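Local atomic coordinates of macrophage migration inhibitory factor (Plasmodium berghei, PDB entry 2WKB), a protein that belongs to the macrophage migration inhibitory factor family of small trimeric proteins, each subunit built on beta-alpha-beta units. Residues F59-S64 against Y96-D101. Sequence-based numbering, arbitrary orientation.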
# COMPACT_ATOMS: atom_id res chain seq x y z
N PHE E 59 9.34 4.39 6.88
CA PHE E 59 9.56 3.26 6.00
C PHE E 59 9.47 3.89 4.63
O PHE E 59 8.41 4.44 4.27
CB PHE E 59 8.46 2.26 6.19
CG PHE E 59 8.48 1.13 5.17
CD1 PHE E 59 9.69 0.60 4.71
CD2 PHE E 59 7.31 0.59 4.69
CE1 PHE E 59 9.72 -0.46 3.82
CE2 PHE E 59 7.32 -0.48 3.79
CZ PHE E 59 8.54 -1.00 3.33
N VAL E 60 10.55 3.81 3.82
CA VAL E 60 10.49 4.36 2.47
C VAL E 60 10.52 3.18 1.47
O VAL E 60 11.40 2.32 1.57
CB VAL E 60 11.61 5.31 2.17
CG1 VAL E 60 11.48 5.94 0.72
CG2 VAL E 60 11.62 6.53 3.20
N ARG E 61 9.54 3.08 0.60
CA ARG E 61 9.51 1.96 -0.33
C ARG E 61 9.62 2.53 -1.77
O ARG E 61 8.82 3.41 -2.12
CB ARG E 61 8.23 1.20 -0.16
CG ARG E 61 8.19 -0.12 -1.09
CD ARG E 61 7.05 -1.06 -0.60
NE ARG E 61 5.75 -0.40 -0.48
CZ ARG E 61 4.78 -0.78 0.34
NH1 ARG E 61 3.65 -0.10 0.37
NH2 ARG E 61 4.93 -1.87 1.11
N LEU E 62 10.58 2.06 -2.56
CA LEU E 62 10.76 2.54 -3.88
C LEU E 62 10.50 1.33 -4.78
O LEU E 62 11.08 0.22 -4.57
CB LEU E 62 12.16 3.06 -4.09
CG LEU E 62 12.43 4.28 -3.18
CD1 LEU E 62 13.17 3.81 -1.89
CD2 LEU E 62 13.28 5.22 -4.07
N THR E 63 9.59 1.57 -5.72
CA THR E 63 9.04 0.48 -6.54
C THR E 63 9.22 0.82 -7.99
O THR E 63 8.81 1.89 -8.43
CB THR E 63 7.55 0.23 -6.22
OG1 THR E 63 7.44 -0.22 -4.88
CG2 THR E 63 7.02 -0.94 -7.10
N SER E 64 9.93 -0.05 -8.73
CA SER E 64 9.87 0.01 -10.17
C SER E 64 10.44 1.31 -10.71
O SER E 64 9.93 1.89 -11.66
CB SER E 64 8.43 -0.14 -10.64
OG SER E 64 7.98 -1.51 -10.46
N TYR E 96 13.91 2.92 7.49
CA TYR E 96 14.13 1.63 6.81
C TYR E 96 13.74 1.89 5.36
O TYR E 96 12.70 2.45 5.11
CB TYR E 96 13.24 0.56 7.46
CG TYR E 96 13.26 -0.83 6.82
CD1 TYR E 96 14.36 -1.67 6.95
CD2 TYR E 96 12.12 -1.33 6.17
CE1 TYR E 96 14.35 -2.99 6.39
CE2 TYR E 96 12.09 -2.63 5.63
CZ TYR E 96 13.23 -3.44 5.72
OH TYR E 96 13.20 -4.71 5.15
N ILE E 97 14.62 1.51 4.42
CA ILE E 97 14.41 1.83 3.03
C ILE E 97 14.40 0.53 2.26
O ILE E 97 15.34 -0.27 2.40
CB ILE E 97 15.48 2.72 2.56
CG1 ILE E 97 15.35 4.06 3.36
CG2 ILE E 97 15.30 3.01 0.98
CD1 ILE E 97 16.47 4.85 3.13
N GLU E 98 13.36 0.30 1.47
CA GLU E 98 13.23 -0.90 0.70
C GLU E 98 13.06 -0.59 -0.78
O GLU E 98 12.29 0.32 -1.14
CB GLU E 98 12.04 -1.64 1.24
CG GLU E 98 11.72 -2.89 0.58
CD GLU E 98 10.46 -3.50 1.19
OE1 GLU E 98 10.60 -4.02 2.31
OE2 GLU E 98 9.39 -3.38 0.58
N PHE E 99 13.77 -1.35 -1.64
CA PHE E 99 13.75 -1.16 -3.10
C PHE E 99 13.17 -2.46 -3.72
O PHE E 99 13.64 -3.55 -3.47
CB PHE E 99 15.16 -0.96 -3.69
CG PHE E 99 15.91 0.26 -3.22
CD1 PHE E 99 15.82 1.42 -3.94
CD2 PHE E 99 16.70 0.23 -2.08
CE1 PHE E 99 16.54 2.60 -3.54
CE2 PHE E 99 17.41 1.41 -1.68
CZ PHE E 99 17.31 2.59 -2.43
N ARG E 100 12.11 -2.36 -4.50
CA ARG E 100 11.53 -3.54 -5.20
C ARG E 100 11.50 -3.21 -6.67
O ARG E 100 11.06 -2.12 -7.03
CB ARG E 100 10.11 -3.77 -4.78
CG ARG E 100 9.76 -3.48 -3.36
CD ARG E 100 8.26 -3.77 -3.12
NE ARG E 100 7.37 -2.68 -3.55
CZ ARG E 100 6.05 -2.66 -3.40
NH1 ARG E 100 5.43 -3.69 -2.81
NH2 ARG E 100 5.32 -1.62 -3.81
N ASP E 101 11.97 -4.11 -7.55
CA ASP E 101 11.75 -3.87 -8.97
C ASP E 101 10.81 -4.89 -9.63
O ASP E 101 11.11 -6.10 -9.72
CB ASP E 101 13.03 -3.62 -9.78
CG ASP E 101 12.73 -3.08 -11.20
OD1 ASP E 101 12.22 -3.87 -12.03
OD2 ASP E 101 13.02 -1.87 -11.50
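Leu62 and Phe99 meet on the tightly packed side of two parallel neighbouring strands, where CD1 of Leu62 lies over a face of the Phe99 ring, 4.3 Å from its centroid. Leu62 CD1 also touches Ile97 CG2 at 3.7 Å. Helix 73-88 covers this apolar layer through Leu76, Ala77, Thr81 and Leu84: strand 58-63, that helix and strand 95-100 form a beta-alpha-beta crossover, the building unit of the MIF fold. Val60 bonds through N and O to Tyr96 and Glu98, Leu62 likewise to Glu98 and Arg100, and Ser64 N ends the series on Arg100 O. The other face, with Arg61, Tyr96, Glu98 and Arg100, is more polar and partly exposed, though Asn106 of a second subunit packs on Glu98 and Arg100. Thr63 OG1, turned anti to its carbonyl carbon (chi1 -64°), lies in the Arg100 guanidinium plane and accepts from NE and NH2, each at 2.8 Å. This side-on grip should restrain the guanidinium, whose face carries Arg61 CD, 3.4 Å from Arg100 CZ. The two guanidinium planes stack 20° apart; the Arg61-Glu4 salt bridge probably eases their repulsion. At the start of the strands, Glu98 CB meets the Phe59 ring edge (CE1, 3.7 Å), and Phe59 CD1 approaches Tyr96 CD2 at 3.4 Å. Ile97 to Arg100 pair antiparallel with a strand of the second subunit.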